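Local coordinates for ferredoxin-NADP reductase (Neisseria gonorrhoeae MIA_2011_03-10, PDB 5TR9), which probably transfers electrons between NADP(H) and ferredoxin by way of its bound FAD cofactor, at residues 223-229 with 245-250; 39-45 with 71-77; 32-36 with 93-97. All coordinates share one frame; numbering follows the deposited sequence. Where two conformers were deposited one is given.

Contact 1. Residues 223-229 with 245-250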
ATOM      1  N   THR A 223      -9.728  12.370  15.641  1.00 17.62           N
ATOM      2  CA  THR A 223     -10.486  13.601  15.468  1.00 17.49           C
ATOM      3  C   THR A 223     -10.003  14.297  14.208  1.00 18.18           C
ATOM      4  O   THR A 223      -8.854  14.106  13.790  1.00 15.31           O
ATOM      5  CB  THR A 223     -10.331  14.577  16.645  1.00 18.31           C
ATOM      6  OG1 THR A 223      -9.014  15.144  16.639  1.00 20.67           O
ATOM      7  CG2 THR A 223     -10.577  13.896  17.996  1.00 19.58           C
ATOM      8  N   PRO A 224     -10.840  15.135  13.594  1.00 17.88           N
ATOM      9  CA  PRO A 224     -10.357  15.912  12.441  1.00 16.85           C
ATOM     10  C   PRO A 224      -9.159  16.784  12.771  1.00 15.55           C
ATOM     11  O   PRO A 224      -8.297  17.001  11.907  1.00 18.48           O
ATOM     12  CB  PRO A 224     -11.586  16.745  12.046  1.00 19.31           C
ATOM     13  CG  PRO A 224     -12.743  15.874  12.464  1.00 21.13           C
ATOM     14  CD  PRO A 224     -12.300  15.265  13.776  1.00 18.39           C
ATOM     15  N   GLU A 225      -9.062  17.281  14.001  1.00 19.73           N
ATOM     16  CA  GLU A 225      -7.934  18.134  14.345  1.00 17.87           C
ATOM     17  C   GLU A 225      -6.624  17.344  14.370  1.00 19.34           C
ATOM     18  O   GLU A 225      -5.584  17.849  13.926  1.00 19.68           O
ATOM     19  CB  GLU A 225      -8.190  18.812  15.691  1.00 20.76           C
ATOM     20  CG  GLU A 225      -7.375  20.086  15.913  1.00 41.17           C
ATOM     21  CD  GLU A 225      -5.933  19.815  16.301  1.00 59.65           C
ATOM     22  OE1 GLU A 225      -5.673  18.777  16.949  1.00 63.21           O
ATOM     23  OE2 GLU A 225      -5.056  20.641  15.956  1.00 65.74           O
ATOM     24  N   SER A 226      -6.650  16.100  14.869  1.00 15.31           N
ATOM     25  CA  SER A 226      -5.416  15.388  15.190  1.00 14.74           C
ATOM     26  C   SER A 226      -5.075  14.234  14.252  1.00 16.87           C
ATOM     27  O   SER A 226      -3.923  13.781  14.259  1.00 16.80           O
ATOM     28  CB  SER A 226      -5.486  14.834  16.620  1.00 21.31           C
ATOM     29  OG  SER A 226      -6.597  13.955  16.740  1.00 19.67           O
ATOM     30  N   THR A 227      -6.024  13.740  13.467  1.00 15.62           N
ATOM     31  CA  THR A 227      -5.821  12.526  12.682  1.00 14.61           C
ATOM     32  C   THR A 227      -5.672  12.864  11.206  1.00 12.65           C
ATOM     33  O   THR A 227      -6.377  13.737  10.683  1.00 14.59           O
ATOM     34  CB  THR A 227      -6.992  11.551  12.883  1.00 13.60           C
ATOM     35  OG1 THR A 227      -7.220  11.390  14.286  1.00 14.65           O
ATOM     36  CG2 THR A 227      -6.695  10.167  12.275  1.00 14.36           C
ATOM     37  N   ARG A 228      -4.764  12.155  10.528  1.00 13.16           N
ATOM     38  CA  ARG A 228      -4.612  12.293   9.083  1.00 10.80           C
ATOM     39  C   ARG A 228      -4.648  10.904   8.463  1.00 11.68           C
ATOM     40  O   ARG A 228      -3.890  10.024   8.881  1.00 13.68           O
ATOM     41  CB  ARG A 228      -3.312  13.035   8.734  1.00 12.43           C
ATOM     42  CG  ARG A 228      -3.234  14.450   9.339  1.00 11.98           C
ATOM     43  CD  ARG A 228      -4.294  15.379   8.729  1.00 12.08           C
ATOM     44  NE  ARG A 228      -4.210  16.763   9.219  1.00 15.20           N
ATOM     45  CZ  ARG A 228      -4.873  17.233  10.272  1.00 17.34           C
ATOM     46  NH1 ARG A 228      -5.655  16.433  10.983  1.00 16.68           N
ATOM     47  NH2 ARG A 228      -4.751  18.509  10.622  1.00 22.56           N
ATOM     48  N   PHE A 229      -5.539  10.707   7.496  1.00 10.65           N
ATOM     49  CA  PHE A 229      -5.818   9.398   6.909  1.00 11.47           C
ATOM     50  C   PHE A 229      -5.226   9.271   5.512  1.00 12.07           C
ATOM     51  O   PHE A 229      -5.284  10.209   4.711  1.00 11.48           O
ATOM     52  CB  PHE A 229      -7.329   9.149   6.785  1.00 11.74           C
ATOM     53  CG  PHE A 229      -8.035   8.919   8.091  1.00 11.56           C
ATOM     54  CD1 PHE A 229      -8.054   7.658   8.668  1.00 14.04           C
ATOM     55  CD2 PHE A 229      -8.714   9.959   8.723  1.00 15.34           C
ATOM     56  CE1 PHE A 229      -8.731   7.426   9.871  1.00 16.15           C
ATOM     57  CE2 PHE A 229      -9.385   9.738   9.933  1.00 15.15           C
ATOM     58  CZ  PHE A 229      -9.396   8.469  10.502  1.00 14.66           C
ATOM     59  N   LEU A 245     -15.721   8.801   6.254  1.00 12.88           N
ATOM     60  CA  LEU A 245     -14.926   9.837   6.912  1.00 12.25           C
ATOM     61  C   LEU A 245     -15.531  11.225   6.704  1.00 14.02           C
ATOM     62  O   LEU A 245     -15.541  12.046   7.628  1.00 14.66           O
ATOM     63  CB  LEU A 245     -13.476   9.784   6.410  1.00 13.32           C
ATOM     64  CG  LEU A 245     -12.713   8.528   6.852  1.00 12.96           C
ATOM     65  CD1 LEU A 245     -11.346   8.494   6.180  1.00 13.57           C
ATOM     66  CD2 LEU A 245     -12.579   8.516   8.375  1.00 13.19           C
ATOM     67  N   LEU A 246     -16.062  11.507   5.507  1.00 14.54           N
ATOM     68  CA  LEU A 246     -16.781  12.770   5.322  1.00 14.01           C
ATOM     69  C   LEU A 246     -17.931  12.902   6.316  1.00 14.44           C
ATOM     70  O   LEU A 246     -18.161  13.984   6.872  1.00 15.72           O
ATOM     71  CB  LEU A 246     -17.315  12.892   3.893  1.00 14.61           C
ATOM     72  CG  LEU A 246     -16.349  13.068   2.719  1.00 22.10           C
ATOM     73  CD1 LEU A 246     -17.111  13.515   1.472  1.00 22.89           C
ATOM     74  CD2 LEU A 246     -15.239  14.048   3.035  1.00 25.16           C
ATOM     75  N   ASP A 247     -18.666  11.810   6.556  1.00 14.53           N
ATOM     76  CA  ASP A 247     -19.776  11.851   7.505  1.00 15.71           C
ATOM     77  C   ASP A 247     -19.288  12.119   8.924  1.00 16.60           C
ATOM     78  O   ASP A 247     -20.029  12.686   9.737  1.00 21.31           O
ATOM     79  CB  ASP A 247     -20.557  10.533   7.478  1.00 19.17           C
ATOM     80  CG  ASP A 247     -21.391  10.357   6.217  1.00 27.46           C
ATOM     81  OD1 ASP A 247     -21.695  11.362   5.550  1.00 26.82           O
ATOM     82  OD2 ASP A 247     -21.756   9.200   5.908  1.00 28.39           O
ATOM     83  N   MET A 248     -18.053  11.723   9.226  1.00 16.34           N
ATOM     84  CA  MET A 248     -17.425  11.901  10.529  1.00 19.33           C
ATOM     85  C   MET A 248     -16.708  13.240  10.672  1.00 22.14           C
ATOM     86  O   MET A 248     -16.096  13.485  11.716  1.00 21.77           O
ATOM     87  CB  MET A 248     -16.441  10.751  10.800  1.00 18.16           C
ATOM     88  CG  MET A 248     -17.147   9.418  11.007  1.00 18.30           C
ATOM     89  SD  MET A 248     -16.101   7.948  10.943  1.00 24.90           S
ATOM     90  CE  MET A 248     -15.069   8.160  12.396  1.00 30.59           C
ATOM     91  N   GLY A 249     -16.762  14.103   9.662  1.00 16.53           N
ATOM     92  CA  GLY A 249     -16.225  15.446   9.778  1.00 17.18           C
ATOM     93  C   GLY A 249     -14.874  15.678   9.142  1.00 17.37           C
ATOM     94  O   GLY A 249     -14.295  16.757   9.342  1.00 18.58           O
ATOM     95  N   TYR A 250     -14.355  14.710   8.392  1.00 14.87           N
ATOM     96  CA  TYR A 250     -13.069  14.825   7.722  1.00 15.31           C
ATOM     97  C   TYR A 250     -13.260  15.349   6.301  1.00 16.00           C
ATOM     98  O   TYR A 250     -14.371  15.363   5.765  1.00 18.79           O
ATOM     99  CB  TYR A 250     -12.352  13.468   7.722  1.00 14.08           C
ATOM    100  CG  TYR A 250     -12.073  12.956   9.133  1.00 13.79           C
ATOM    101  CD1 TYR A 250     -10.894  13.285   9.792  1.00 15.90           C
ATOM    102  CD2 TYR A 250     -12.999  12.168   9.803  1.00 15.86           C
ATOM    103  CE1 TYR A 250     -10.639  12.838  11.090  1.00 14.24           C
ATOM    104  CE2 TYR A 250     -12.761  11.715  11.087  1.00 14.36           C
ATOM    105  CZ  TYR A 250     -11.579  12.051  11.728  1.00 17.27           C
ATOM    106  OH  TYR A 250     -11.345  11.612  13.011  1.00 18.43           O
TER
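The beta-alpha-beta unit of strand 227-233, helix 235-247 and strand 261-265 is pinned at the end of its helix, where the ring of Y250 lies between P224 and F229. The helix stops in a Schellman motif: Y250 N bonds back to L245 O (3.0 Å) and G249 N to L246 O (3.1 Å). G249, with phi at 102°, takes the turn of left-handed sense that a residue without a side chain adopts easily. With CG anti to its own carbonyl carbon (chi1 -61°), Y250 carries its ring over to the other segment. There P224 CG rests on one face, 4.0 Å from the centroid of the Y250 ring, a CH-pi contact to which a rigid, apolar proline is well suited. The opposite face receives the edge of F229 in a T-shaped stack, the planes almost perpendicular (89°) and F229 CE2 3.5 Å from Y250 CE1. F229 is itself sandwiched: L245 CD2 sits 4.0 Å from the centroid of the F229 ring over one face, and T227 CG2 lies against the other. T223 N bonds to T227 OG1 (3.0 Å). R228 NH1 bonds to T227 O (2.8 Å, above its carbonyl plane) and only weakly to P224 O and E225 O in the loop. Beyond the pair, F229 packs on V124 and L126 of the adjoining strand 122-128, while L245 and Y250 both rest on I261, so the helix end is seated against the parallel sheet between strands 227-233 and 261-265.

Contact 2. Residues 39-45 with 71-77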
ATOM      1  N   ARG A  39      17.322  -2.038 -10.367  1.00 15.55           N
ATOM      2  CA  ARG A  39      16.964  -0.630 -10.232  1.00 15.85           C
ATOM      3  C   ARG A  39      18.039   0.213 -10.892  1.00 19.47           C
ATOM      4  O   ARG A  39      19.197   0.201 -10.431  1.00 20.19           O
ATOM      5  CB  ARG A  39      16.816  -0.232  -8.761  1.00 16.30           C
ATOM      6  CG  ARG A  39      16.440   1.228  -8.604  1.00 15.59           C
ATOM      7  CD  ARG A  39      16.341   1.627  -7.150  1.00 17.07           C
ATOM      8  NE  ARG A  39      15.925   3.021  -7.044  1.00 17.29           N
ATOM      9  CZ  ARG A  39      15.632   3.604  -5.895  1.00 18.27           C
ATOM     10  NH1 ARG A  39      15.742   2.905  -4.778  1.00 17.87           N
ATOM     11  NH2 ARG A  39      15.249   4.879  -5.864  1.00 18.00           N
ATOM     12  N   PRO A  40      17.733   0.948 -11.955  1.00 19.16           N
ATOM     13  CA  PRO A  40      18.753   1.813 -12.543  1.00 23.03           C
ATOM     14  C   PRO A  40      19.114   2.939 -11.593  1.00 20.90           C
ATOM     15  O   PRO A  40      18.311   3.370 -10.757  1.00 19.87           O
ATOM     16  CB  PRO A  40      18.100   2.337 -13.829  1.00 27.80           C
ATOM     17  CG  PRO A  40      16.670   2.123 -13.679  1.00 27.82           C
ATOM     18  CD  PRO A  40      16.458   1.004 -12.691  1.00 19.73           C
ATOM     19  N   GLU A  41      20.365   3.382 -11.722  1.00 27.11           N
ATOM     20  CA  GLU A  41      20.900   4.459 -10.904  1.00 28.04           C
ATOM     21  C   GLU A  41      20.029   5.702 -10.968  1.00 22.68           C
ATOM     22  O   GLU A  41      19.903   6.426  -9.976  1.00 24.43           O
ATOM     23  CB  GLU A  41      22.320   4.767 -11.385  1.00 32.28           C
ATOM     24  CG  GLU A  41      23.220   5.463 -10.404  1.00 48.77           C
ATOM     25  CD  GLU A  41      24.627   5.643 -10.961  1.00 55.10           C
ATOM     26  OE1 GLU A  41      24.856   6.607 -11.726  1.00 56.01           O
ATOM     27  OE2 GLU A  41      25.499   4.806 -10.647  1.00 55.24           O
ATOM     28  N   SER A  42      19.405   5.954 -12.115  1.00 23.74           N
ATOM     29  CA  SER A  42      18.632   7.167 -12.337  1.00 28.68           C
ATOM     30  C   SER A  42      17.193   7.082 -11.843  1.00 24.79           C
ATOM     31  O   SER A  42      16.480   8.087 -11.918  1.00 22.91           O
ATOM     32  CB  SER A  42      18.620   7.513 -13.827  1.00 38.11           C
ATOM     33  OG  SER A  42      17.950   6.505 -14.563  1.00 45.53           O
ATOM     34  N   TYR A  43      16.731   5.931 -11.353  1.00 18.82           N
ATOM     35  CA  TYR A  43      15.309   5.794 -11.022  1.00 15.69           C
ATOM     36  C   TYR A  43      15.038   6.343  -9.628  1.00 19.40           C
ATOM     37  O   TYR A  43      15.463   5.754  -8.629  1.00 21.91           O
ATOM     38  CB  TYR A  43      14.856   4.341 -11.107  1.00 15.91           C
ATOM     39  CG  TYR A  43      13.351   4.192 -11.014  1.00 15.10           C
ATOM     40  CD1 TYR A  43      12.546   4.408 -12.128  1.00 18.01           C
ATOM     41  CD2 TYR A  43      12.737   3.836  -9.821  1.00 14.23           C
ATOM     42  CE1 TYR A  43      11.168   4.281 -12.055  1.00 16.44           C
ATOM     43  CE2 TYR A  43      11.343   3.703  -9.731  1.00 14.85           C
ATOM     44  CZ  TYR A  43      10.568   3.915 -10.861  1.00 13.40           C
ATOM     45  OH  TYR A  43       9.195   3.785 -10.789  1.00 15.18           O
ATOM     46  N   ARG A  44      14.291   7.444  -9.559  1.00 18.19           N
ATOM     47  CA  ARG A  44      13.935   8.095  -8.304  1.00 15.83           C
ATOM     48  C   ARG A  44      12.442   7.948  -8.052  1.00 15.33           C
ATOM     49  O   ARG A  44      11.636   8.005  -8.989  1.00 18.65           O
ATOM     50  CB  ARG A  44      14.288   9.581  -8.345  1.00 18.87           C
ATOM     51  CG  ARG A  44      15.699   9.870  -8.813  1.00 24.80           C
ATOM     52  CD  ARG A  44      16.704   9.514  -7.739  1.00 38.70           C
ATOM     53  NE  ARG A  44      16.342  10.125  -6.465  1.00 57.68           N
ATOM     54  CZ  ARG A  44      16.553  11.403  -6.161  1.00 63.07           C
ATOM     55  NH1 ARG A  44      17.131  12.213  -7.041  1.00 62.59           N
ATOM     56  NH2 ARG A  44      16.183  11.871  -4.974  1.00 61.23           N
ATOM     57  N   PHE A  45      12.065   7.780  -6.784  1.00 14.97           N
ATOM     58  CA  PHE A  45      10.650   7.824  -6.451  1.00 13.86           C
ATOM     59  C   PHE A  45      10.508   8.331  -5.027  1.00 16.68           C
ATOM     60  O   PHE A  45      11.477   8.378  -4.264  1.00 14.86           O
ATOM     61  CB  PHE A  45       9.966   6.457  -6.633  1.00 12.03           C
ATOM     62  CG  PHE A  45      10.380   5.419  -5.629  1.00 12.11           C
ATOM     63  CD1 PHE A  45      11.554   4.677  -5.806  1.00 15.57           C
ATOM     64  CD2 PHE A  45       9.581   5.170  -4.510  1.00 11.84           C
ATOM     65  CE1 PHE A  45      11.923   3.710  -4.876  1.00 13.73           C
ATOM     66  CE2 PHE A  45       9.942   4.211  -3.574  1.00 14.32           C
ATOM     67  CZ  PHE A  45      11.129   3.481  -3.757  1.00 11.93           C
ATOM     68  N   ALA A  71      12.174   0.171  -0.006  1.00 12.71           N
ATOM     69  CA  ALA A  71      12.559   1.477   0.504  1.00 12.17           C
ATOM     70  C   ALA A  71      13.140   2.351  -0.599  1.00 14.43           C
ATOM     71  O   ALA A  71      13.796   1.871  -1.528  1.00 15.62           O
ATOM     72  CB  ALA A  71      13.597   1.318   1.610  1.00 12.02           C
ATOM     73  N   GLU A  72      12.929   3.663  -0.452  1.00 12.45           N
ATOM     74  CA  GLU A  72      13.496   4.624  -1.391  0.51 14.55           C
ATOM     75  C   GLU A  72      15.011   4.459  -1.531  1.00 19.32           C
ATOM     76  O   GLU A  72      15.563   4.706  -2.610  1.00 19.93           O
ATOM     77  CB  GLU A  72      13.124   6.038  -0.923  0.51 14.57           C
ATOM     78  CG  GLU A  72      13.271   7.149  -1.949  0.51 14.50           C
ATOM     79  CD  GLU A  72      12.792   8.497  -1.410  0.51 14.80           C
ATOM     80  OE1 GLU A  72      13.546   9.491  -1.503  0.51 18.83           O
ATOM     81  OE2 GLU A  72      11.661   8.559  -0.876  0.51 12.31           O
ATOM     82  N   TYR A  73      15.690   4.064  -0.458  1.00 14.90           N
ATOM     83  CA  TYR A  73      17.138   3.944  -0.416  1.00 16.57           C
ATOM     84  C   TYR A  73      17.631   2.545  -0.765  1.00 15.84           C
ATOM     85  O   TYR A  73      18.848   2.323  -0.771  1.00 19.00           O
ATOM     86  CB  TYR A  73      17.641   4.343   0.978  1.00 18.86           C
ATOM     87  CG  TYR A  73      16.849   3.736   2.108  1.00 17.41           C
ATOM     88  CD1 TYR A  73      17.102   2.437   2.541  1.00 18.05           C
ATOM     89  CD2 TYR A  73      15.827   4.452   2.732  1.00 19.88           C
ATOM     90  CE1 TYR A  73      16.377   1.875   3.581  1.00 18.72           C
ATOM     91  CE2 TYR A  73      15.095   3.901   3.764  1.00 17.36           C
ATOM     92  CZ  TYR A  73      15.372   2.614   4.186  1.00 19.49           C
ATOM     93  OH  TYR A  73      14.639   2.049   5.202  1.00 19.06           O
ATOM     94  N   ALA A  74      16.734   1.604  -1.061  1.00 16.30           N
ATOM     95  CA  ALA A  74      17.197   0.250  -1.356  1.00 14.96           C
ATOM     96  C   ALA A  74      17.857   0.192  -2.736  1.00 16.33           C
ATOM     97  O   ALA A  74      17.702   1.081  -3.571  1.00 17.49           O
ATOM     98  CB  ALA A  74      16.044  -0.750  -1.285  1.00 14.02           C
ATOM     99  N   ASP A  75      18.585  -0.899  -2.983  1.00 14.11           N
ATOM    100  CA  ASP A  75      19.372  -1.051  -4.200  1.00 14.19           C
ATOM    101  C   ASP A  75      18.680  -1.907  -5.250  1.00 13.82           C
ATOM    102  O   ASP A  75      19.315  -2.290  -6.240  1.00 16.83           O
ATOM    103  CB  ASP A  75      20.732  -1.654  -3.870  1.00 14.68           C
ATOM    104  CG  ASP A  75      21.597  -0.718  -3.066  1.00 17.71           C
ATOM    105  OD1 ASP A  75      21.232   0.474  -2.960  1.00 21.03           O
ATOM    106  OD2 ASP A  75      22.631  -1.175  -2.544  1.00 21.20           O
ATOM    107  N   THR A  76      17.408  -2.226  -5.035  1.00 12.73           N
ATOM    108  CA  THR A  76      16.547  -2.954  -5.950  1.00 12.85           C
ATOM    109  C   THR A  76      15.162  -2.350  -5.794  1.00 12.50           C
ATOM    110  O   THR A  76      14.926  -1.541  -4.895  1.00 16.12           O
ATOM    111  CB  THR A  76      16.506  -4.448  -5.624  1.00 15.30           C
ATOM    112  OG1 THR A  76      16.168  -4.617  -4.237  1.00 15.61           O
ATOM    113  CG2 THR A  76      17.863  -5.098  -5.900  1.00 14.57           C
ATOM    114  N   LEU A  77      14.244  -2.748  -6.672  1.00 10.34           N
ATOM    115  CA  LEU A  77      12.837  -2.377  -6.563  1.00 11.11           C
ATOM    116  C   LEU A  77      12.025  -3.630  -6.285  1.00 13.31           C
ATOM    117  O   LEU A  77      12.161  -4.623  -6.999  1.00 14.10           O
ATOM    118  CB  LEU A  77      12.339  -1.714  -7.848  1.00 11.42           C
ATOM    119  CG  LEU A  77      12.936  -0.336  -8.127  1.00 12.35           C
ATOM    120  CD1 LEU A  77      12.797  -0.002  -9.619  1.00 13.52           C
ATOM    121  CD2 LEU A  77      12.249   0.717  -7.253  1.00 13.79           C
TER
HETATM  122  O   HOH W   1      19.572  -2.917  -8.985  1.00 22.64           O
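R39 reaches across to the turn formed by residues 71-74, its side chain fully extended from CA to the guanidinium (chi1 -180°), and its aliphatic part lies crosswise on L77, with R39 CG 3.9 Å from L77 CG. At the far end R39 NH1 donates to E72 O at 2.8 Å, fairly straight (155°) but from above the carbonyl plane, and makes a weak second bond to A74 O. Nearer the backbone, R39 N and D75 O share a water, which accepts from the first and donates to the second. P40 then opens a type I turn that ends at Y43, and this turn brings Y43 O back to the same guanidinium. R39 NE (3.2 Å) and R39 NH2 (2.9 Å) grip Y43 O side-on, the oxygen lying in the guanidinium plane. The Y43 ring meets L77 through Y43 CD2, 3.8 Å from L77 CD1, while its hydroxyl bonds to S51; tyrosine thus serves both an apolar and a polar neighbour. F45 follows, its CE1 3.8 Å from the other leucine branch, L77 CD2, and its CZ 3.5 Å from E72 CA. F45 CE1 and L77 CD2 lie on the same side of the R39 guanidinium, giving it an apolar bed. The E72 side chain runs out beside F45 O, and in the conformer given its OE1 is a ligand of the bound magnesium ion. Arginine suits this place because one planar group can donate to several backbone oxygens of two separate turns. Since the E72 and D75 carboxylates stay more than 6 Å from its nitrogens, the positive charge is probably eased mainly by backbone dipoles, and the bonds link the two turns through one side chain.

Contact 3. Residues 32-36 with 93-97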
ATOM      1  N   LEU A  32      -0.202 -14.963  -4.115  1.00 13.30           N
ATOM      2  CA  LEU A  32       0.361 -13.704  -3.636  1.00 10.77           C
ATOM      3  C   LEU A  32       1.876 -13.778  -3.746  1.00 11.90           C
ATOM      4  O   LEU A  32       2.506 -14.619  -3.091  1.00 14.68           O
ATOM      5  CB  LEU A  32      -0.066 -13.417  -2.190  1.00 10.44           C
ATOM      6  CG  LEU A  32      -1.586 -13.257  -1.999  1.00 12.24           C
ATOM      7  CD1 LEU A  32      -1.929 -13.075  -0.526  1.00 12.50           C
ATOM      8  CD2 LEU A  32      -2.133 -12.103  -2.823  1.00 14.76           C
ATOM      9  N   ILE A  33       2.460 -12.900  -4.565  1.00 10.87           N
ATOM     10  CA  ILE A  33       3.910 -12.899  -4.751  1.00 10.50           C
ATOM     11  C   ILE A  33       4.482 -11.544  -4.379  1.00 11.28           C
ATOM     12  O   ILE A  33       3.834 -10.501  -4.527  1.00 12.24           O
ATOM     13  CB  ILE A  33       4.321 -13.261  -6.201  1.00 13.42           C
ATOM     14  CG1 ILE A  33       3.774 -12.224  -7.188  1.00 14.59           C
ATOM     15  CG2 ILE A  33       3.829 -14.654  -6.560  1.00 14.55           C
ATOM     16  CD1 ILE A  33       4.349 -12.360  -8.609  1.00 13.33           C
ATOM     17  N   THR A  34       5.725 -11.561  -3.904  1.00 10.81           N
ATOM     18  CA  THR A  34       6.578 -10.387  -4.005  1.00  9.81           C
ATOM     19  C   THR A  34       7.704 -10.723  -4.969  1.00 12.19           C
ATOM     20  O   THR A  34       8.046 -11.896  -5.166  1.00 13.73           O
ATOM     21  CB  THR A  34       7.135  -9.924  -2.645  1.00 11.48           C
ATOM     22  OG1 THR A  34       7.800 -11.001  -1.968  1.00 13.81           O
ATOM     23  CG2 THR A  34       6.000  -9.398  -1.764  1.00 12.82           C
ATOM     24  N   PHE A  35       8.236  -9.695  -5.620  1.00 12.84           N
ATOM     25  CA  PHE A  35       9.353  -9.913  -6.525  1.00  9.65           C
ATOM     26  C   PHE A  35      10.195  -8.653  -6.580  1.00 11.72           C
ATOM     27  O   PHE A  35       9.715  -7.554  -6.288  1.00 12.13           O
ATOM     28  CB  PHE A  35       8.894 -10.336  -7.940  1.00 11.25           C
ATOM     29  CG  PHE A  35       8.039  -9.313  -8.664  1.00 11.17           C
ATOM     30  CD1 PHE A  35       6.660  -9.273  -8.473  1.00 13.00           C
ATOM     31  CD2 PHE A  35       8.609  -8.441  -9.594  1.00 11.76           C
ATOM     32  CE1 PHE A  35       5.862  -8.357  -9.161  1.00 12.42           C
ATOM     33  CE2 PHE A  35       7.817  -7.519 -10.292  1.00 13.71           C
ATOM     34  CZ  PHE A  35       6.438  -7.475 -10.076  1.00 13.21           C
ATOM     35  N   ALA A  36      11.470  -8.831  -6.911  1.00 11.78           N
ATOM     36  CA  ALA A  36      12.406  -7.724  -7.014  1.00 10.21           C
ATOM     37  C   ALA A  36      12.941  -7.650  -8.432  1.00 11.80           C
ATOM     38  O   ALA A  36      13.121  -8.679  -9.100  1.00 12.59           O
ATOM     39  CB  ALA A  36      13.573  -7.890  -6.041  1.00 11.94           C
ATOM     40  N   PHE A  93       3.296 -12.844 -14.864  1.00 13.72           N
ATOM     41  CA  PHE A  93       3.958 -12.916 -13.566  1.00 12.82           C
ATOM     42  C   PHE A  93       4.096 -14.361 -13.104  1.00 15.91           C
ATOM     43  O   PHE A  93       5.096 -14.731 -12.479  1.00 17.86           O
ATOM     44  CB  PHE A  93       3.171 -12.117 -12.519  1.00 13.95           C
ATOM     45  CG  PHE A  93       3.351 -10.623 -12.587  1.00 13.81           C
ATOM     46  CD1 PHE A  93       4.322 -10.033 -13.377  1.00 12.83           C
ATOM     47  CD2 PHE A  93       2.553  -9.807 -11.794  1.00 16.75           C
ATOM     48  CE1 PHE A  93       4.480  -8.649 -13.386  1.00 14.54           C
ATOM     49  CE2 PHE A  93       2.700  -8.430 -11.808  1.00 15.66           C
ATOM     50  CZ  PHE A  93       3.661  -7.850 -12.594  1.00 14.80           C
ATOM     51  N   ALA A  94       3.100 -15.200 -13.414  1.00 12.92           N
ATOM     52  CA  ALA A  94       3.116 -16.582 -12.940  1.00 16.94           C
ATOM     53  C   ALA A  94       4.215 -17.405 -13.599  1.00 18.55           C
ATOM     54  O   ALA A  94       4.631 -18.425 -13.038  1.00 26.71           O
ATOM     55  CB  ALA A  94       1.754 -17.230 -13.195  1.00 17.28           C
ATOM     56  N   LYS A  95       4.686 -16.986 -14.774  1.00 15.99           N
ATOM     57  CA  LYS A  95       5.700 -17.709 -15.533  1.00 20.09           C
ATOM     58  C   LYS A  95       7.087 -17.090 -15.447  1.00 18.83           C
ATOM     59  O   LYS A  95       8.057 -17.744 -15.850  1.00 21.25           O
ATOM     60  CB  LYS A  95       5.299 -17.788 -17.010  1.00 19.92           C
ATOM     61  N   MET A  96       7.214 -15.865 -14.942  1.00 15.31           N
ATOM     62  CA  MET A  96       8.502 -15.183 -15.011  1.00 16.01           C
ATOM     63  C   MET A  96       9.476 -15.741 -13.977  1.00 16.58           C
ATOM     64  O   MET A  96       9.087 -16.303 -12.947  1.00 18.87           O
ATOM     65  CB  MET A  96       8.331 -13.677 -14.808  1.00 14.17           C
ATOM     66  CG  MET A  96       8.018 -13.262 -13.387  1.00 13.73           C
ATOM     67  SD  MET A  96       7.591 -11.513 -13.329  1.00 15.82           S
ATOM     68  CE  MET A  96       7.216 -11.330 -11.588  1.00 16.27           C
ATOM     69  N   GLN A  97      10.764 -15.587 -14.266  1.00 17.95           N
ATOM     70  CA  GLN A  97      11.780 -16.045 -13.326  1.00 20.55           C
ATOM     71  C   GLN A  97      13.045 -15.220 -13.490  1.00 18.19           C
ATOM     72  O   GLN A  97      13.200 -14.458 -14.446  1.00 16.13           O
ATOM     73  CB  GLN A  97      12.089 -17.519 -13.526  1.00 20.34           C
ATOM     74  CG  GLN A  97      12.814 -17.808 -14.813  1.00 20.66           C
ATOM     75  CD  GLN A  97      12.826 -19.289 -15.089  1.00 29.28           C
ATOM     76  OE1 GLN A  97      13.560 -20.041 -14.447  1.00 27.22           O
ATOM     77  NE2 GLN A  97      11.990 -19.723 -16.019  1.00 24.27           N
TER
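Within the FAD-binding domain, whose antiparallel barrel is closed at one end by helix 88-95 as in other ferredoxin reductases, F35 and I33 of a barrel strand meet F93 of that helix and M96 three residues on. The extended side chain of M96 sets its methyl over the middle of the F35 ring, CE 3.7 Å from the ring centroid and 13° off the normal. The sulfur follows behind, SD 5.0 Å from the centroid of the F35 ring, a Met-aromatic contact made chiefly by the methyl. Slim and flexible, methionine can thread this far from its backbone. F35 in turn directs its edge at the face of F93, with the planes inclined at 54° and F35 CZ 3.8 Å from F93 CZ. Two residues before F35, and on the same side of the strand, I33 adds its CD1, 4.1 Å from F93 CB. Apolar groups suit a wholly buried interface of this kind. F93 also meets Y66, F55 and A81, and its side chain lies about 5 Å from the FAD at the nearest atoms, while M96 rests on I22 and F55, so this region is wedged among strands 17-27, 32-38, 50-57 and 76-82.

How the contacts relate
From the N terminus, strand 32-38 first supplies one side of contact 3, and the loop after it supplies one side of contact 2. Contact 2 closes at residues 71-77, on the way into strand 76-82; contact 3 closes only at 93-97, so contact 2 is nested inside its loop. The two touch where L77 meets A36 on neighbouring strands of the antiparallel sheet: one ties the loops at a strand end, the other seats the helix. Contact 1 follows in series, closing the short excursion from strand 227-233 through helix 235-247 and tying that helix's end to the parallel sheet. It lies on the opposite side of the chain's centre, 34 Å from contact 2 and 38 Å from contact 3, centre to centre.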